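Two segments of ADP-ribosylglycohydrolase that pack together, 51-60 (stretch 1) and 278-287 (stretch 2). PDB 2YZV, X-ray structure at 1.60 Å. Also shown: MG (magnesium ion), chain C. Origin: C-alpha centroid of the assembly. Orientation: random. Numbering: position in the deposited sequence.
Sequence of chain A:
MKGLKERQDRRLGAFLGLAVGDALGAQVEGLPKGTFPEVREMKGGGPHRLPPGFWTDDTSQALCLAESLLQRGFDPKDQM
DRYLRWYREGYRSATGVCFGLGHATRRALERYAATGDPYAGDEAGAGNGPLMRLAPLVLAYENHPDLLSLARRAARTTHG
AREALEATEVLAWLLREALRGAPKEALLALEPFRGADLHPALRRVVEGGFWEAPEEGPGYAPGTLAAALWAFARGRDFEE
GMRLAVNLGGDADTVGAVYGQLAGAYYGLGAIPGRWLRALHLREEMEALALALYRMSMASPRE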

# COMPACT_ATOMS: atom_id res chain seq x y z
N PRO A 51 -1.03 -18.62 8.55
CA PRO A 51 -2.13 -18.83 9.49
C PRO A 51 -3.16 -17.76 9.12
O PRO A 51 -2.82 -16.77 8.46
CB PRO A 51 -1.50 -18.53 10.85
CG PRO A 51 -0.05 -18.85 10.64
CD PRO A 51 0.23 -18.32 9.26
N PRO A 52 -4.42 -17.93 9.52
CA PRO A 52 -5.41 -16.91 9.18
C PRO A 52 -4.99 -15.56 9.75
O PRO A 52 -4.50 -15.49 10.87
CB PRO A 52 -6.69 -17.43 9.84
CG PRO A 52 -6.49 -18.92 9.83
CD PRO A 52 -5.05 -19.06 10.23
N GLY A 53 -5.18 -14.50 8.97
CA GLY A 53 -4.83 -13.18 9.45
C GLY A 53 -3.36 -12.81 9.39
O GLY A 53 -2.99 -11.69 9.76
N PHE A 54 -2.50 -13.72 8.95
CA PHE A 54 -1.08 -13.41 8.85
C PHE A 54 -0.81 -12.77 7.50
O PHE A 54 -1.42 -13.12 6.49
CB PHE A 54 -0.22 -14.67 9.04
CG PHE A 54 0.18 -14.91 10.47
CD1 PHE A 54 -0.78 -15.07 11.46
CD2 PHE A 54 1.52 -14.96 10.82
CE1 PHE A 54 -0.41 -15.29 12.79
CE2 PHE A 54 1.90 -15.18 12.15
CZ PHE A 54 0.93 -15.34 13.13
N TRP A 55 0.12 -11.82 7.48
CA TRP A 55 0.45 -11.10 6.26
C TRP A 55 1.86 -11.40 5.74
O TRP A 55 2.57 -12.25 6.29
CB TRP A 55 0.25 -9.60 6.49
CG TRP A 55 0.33 -9.20 7.93
CD1 TRP A 55 -0.71 -9.02 8.80
CD2 TRP A 55 1.53 -8.98 8.68
NE1 TRP A 55 -0.24 -8.69 10.04
CE2 TRP A 55 1.13 -8.66 10.00
CE3 TRP A 55 2.89 -9.02 8.37
CZ2 TRP A 55 2.06 -8.38 11.02
CZ3 TRP A 55 3.82 -8.75 9.38
CH2 TRP A 55 3.39 -8.43 10.69
N THR A 56 2.26 -10.69 4.69
CA THR A 56 3.56 -10.93 4.07
C THR A 56 4.57 -9.79 4.19
O THR A 56 4.52 -8.99 5.12
CB THR A 56 3.37 -11.23 2.57
OG1 THR A 56 3.00 -10.03 1.89
CG2 THR A 56 2.27 -12.27 2.39
N ASP A 57 5.49 -9.71 3.23
CA ASP A 57 6.51 -8.67 3.23
C ASP A 57 5.92 -7.28 3.02
O ASP A 57 6.55 -6.28 3.36
CB ASP A 57 7.58 -8.96 2.16
CG ASP A 57 7.01 -9.05 0.76
OD1 ASP A 57 6.52 -8.02 0.24
OD2 ASP A 57 7.05 -10.15 0.17
N ASP A 58 4.72 -7.22 2.45
CA ASP A 58 4.06 -5.93 2.22
C ASP A 58 3.89 -5.24 3.57
O ASP A 58 4.36 -4.11 3.77
CB ASP A 58 2.67 -6.13 1.60
CG ASP A 58 2.72 -6.81 0.25
OD1 ASP A 58 3.31 -7.91 0.15
OD2 ASP A 58 2.17 -6.25 -0.71
N THR A 59 3.20 -5.91 4.47
CA THR A 59 2.95 -5.37 5.79
C THR A 59 4.23 -5.26 6.62
O THR A 59 4.40 -4.31 7.39
CB THR A 59 1.90 -6.22 6.54
OG1 THR A 59 0.69 -6.28 5.76
CG2 THR A 59 1.57 -5.61 7.89
N SER A 60 5.14 -6.22 6.46
CA SER A 60 6.40 -6.18 7.21
C SER A 60 7.14 -4.88 6.93
O SER A 60 7.61 -4.20 7.85
CB SER A 60 7.28 -7.36 6.83
OG SER A 60 6.66 -8.59 7.20
MG MG C . 3.62 -9.79 -0.14
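Stretch 2, residues 278-287: RALHLREEME

Stretch 2 leaves a helix, crosses Leu280 and His281 in extended form, and enters a second helix, with Leu282 at the N-cap position. A type II turn spans Leu280 to Arg283. Stretch 1 makes its own type II turn from Pro51 to Phe54, then starts a helix after Thr56. The register rises together: Gly53 faces Leu280 (CA to CA 4.2 Å), Phe54 faces His281 (5.3 Å between CA atoms), and Thr59 lies nearest Met286.

Two hydrogen bonds fix the backbone of His281. Its N donates to Gly53 O at 3.0 Å, nearly straight. Its O accepts from Trp55 NE1 at 2.9 Å. Gly53 CA also makes a CA-H...O contact with Ala279 O, 3.3 Å away; a CB on Gly53 would clash with that oxygen.

The His281 ring, chi1 t, forms an offset stack on Phe54. The centroids are 3.9 Å apart and the planes differ by 10°. A water oxygen lies 2.9 Å from His281 ND1 and accepts from Trp55 N at 3.2 Å, so it bridges the two.

Side chains of stretch 2 pack against Trp55 and Thr59. Leu280 CD1 meets Trp55 CD1 at 3.7 Å, and Leu282 CD1 meets Trp55 CZ2 at 3.6 Å, both at the ring edge. Met286 CE approaches Trp55 NE1 obliquely at 3.7 Å. Met286 SD lies 4.1 Å from Thr59 CG2.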

# COMPACT_ATOMS: atom_id res chain seq x y z
N ARG A 278 -10.32 -8.79 13.84
CA ARG A 278 -10.08 -9.64 15.00
C ARG A 278 -9.12 -10.78 14.72
O ARG A 278 -8.43 -11.26 15.62
CB ARG A 278 -11.40 -10.21 15.54
CG ARG A 278 -12.23 -9.21 16.33
CD ARG A 278 -13.41 -9.88 17.02
NE ARG A 278 -14.48 -10.22 16.09
CZ ARG A 278 -15.31 -9.34 15.56
NH1 ARG A 278 -15.20 -8.05 15.87
NH2 ARG A 278 -16.26 -9.73 14.73
N ALA A 279 -9.05 -11.21 13.46
CA ALA A 279 -8.17 -12.30 13.06
C ALA A 279 -6.78 -11.82 12.65
O ALA A 279 -5.85 -12.61 12.54
CB ALA A 279 -8.80 -13.08 11.91
N LEU A 280 -6.65 -10.51 12.44
CA LEU A 280 -5.40 -9.90 11.99
C LEU A 280 -4.23 -9.96 12.96
O LEU A 280 -4.32 -9.53 14.11
CB LEU A 280 -5.67 -8.44 11.62
CG LEU A 280 -4.55 -7.68 10.91
CD1 LEU A 280 -4.31 -8.27 9.53
CD2 LEU A 280 -4.93 -6.21 10.79
N HIS A 281 -3.10 -10.48 12.48
CA HIS A 281 -1.89 -10.59 13.30
C HIS A 281 -1.35 -9.19 13.63
O HIS A 281 -1.22 -8.35 12.75
CB HIS A 281 -0.83 -11.39 12.55
CG HIS A 281 0.40 -11.69 13.36
ND1 HIS A 281 1.64 -11.84 12.79
CD2 HIS A 281 0.56 -11.87 14.69
CE1 HIS A 281 2.53 -12.10 13.74
NE2 HIS A 281 1.89 -12.12 14.90
N LEU A 282 -1.04 -8.97 14.91
CA LEU A 282 -0.51 -7.69 15.39
C LEU A 282 -1.45 -6.50 15.18
O LEU A 282 -1.00 -5.37 14.98
CB LEU A 282 0.85 -7.39 14.73
CG LEU A 282 1.92 -8.47 14.91
CD1 LEU A 282 3.24 -7.96 14.35
CD2 LEU A 282 2.08 -8.82 16.38
N ARG A 283 -2.75 -6.77 15.23
CA ARG A 283 -3.77 -5.75 15.07
C ARG A 283 -3.52 -4.57 16.01
O ARG A 283 -3.47 -3.41 15.59
CB ARG A 283 -5.14 -6.37 15.39
CG ARG A 283 -6.29 -5.39 15.39
CD ARG A 283 -7.47 -6.02 16.12
NE ARG A 283 -8.67 -5.20 16.08
CZ ARG A 283 -9.81 -5.54 16.66
NH1 ARG A 283 -9.90 -6.68 17.33
NH2 ARG A 283 -10.87 -4.74 16.56
N GLU A 284 -3.38 -4.86 17.30
CA GLU A 284 -3.17 -3.82 18.30
C GLU A 284 -1.89 -3.01 18.10
O GLU A 284 -1.88 -1.80 18.31
CB GLU A 284 -3.17 -4.42 19.71
CG GLU A 284 -4.52 -4.95 20.19
CD GLU A 284 -4.92 -6.25 19.52
OE1 GLU A 284 -4.04 -6.96 18.99
OE2 GLU A 284 -6.13 -6.58 19.55
N GLU A 285 -0.81 -3.67 17.70
CA GLU A 285 0.44 -2.96 17.48
C GLU A 285 0.29 -1.98 16.32
O GLU A 285 0.82 -0.87 16.35
CB GLU A 285 1.59 -3.94 17.20
CG GLU A 285 2.05 -4.73 18.42
CD GLU A 285 1.21 -5.96 18.72
OE1 GLU A 285 0.07 -6.05 18.21
OE2 GLU A 285 1.68 -6.83 19.48
N MET A 286 -0.45 -2.39 15.30
CA MET A 286 -0.66 -1.52 14.15
C MET A 286 -1.55 -0.34 14.50
O MET A 286 -1.33 0.77 14.02
CB MET A 286 -1.24 -2.31 12.98
CG MET A 286 -0.24 -3.28 12.39
SD MET A 286 -0.79 -3.98 10.83
CE MET A 286 -1.58 -5.48 11.39
N GLU A 287 -2.55 -0.58 15.34
CA GLU A 287 -3.45 0.50 15.75
C GLU A 287 -2.66 1.55 16.51
O GLU A 287 -2.85 2.75 16.31
CB GLU A 287 -4.57 -0.06 16.64
CG GLU A 287 -5.54 -0.96 15.91
CD GLU A 287 -6.55 -1.61 16.83
OE1 GLU A 287 -6.12 -2.40 17.71
OE2 GLU A 287 -7.76 -1.35 16.68
O HOH W 1 2.16 -11.82 9.97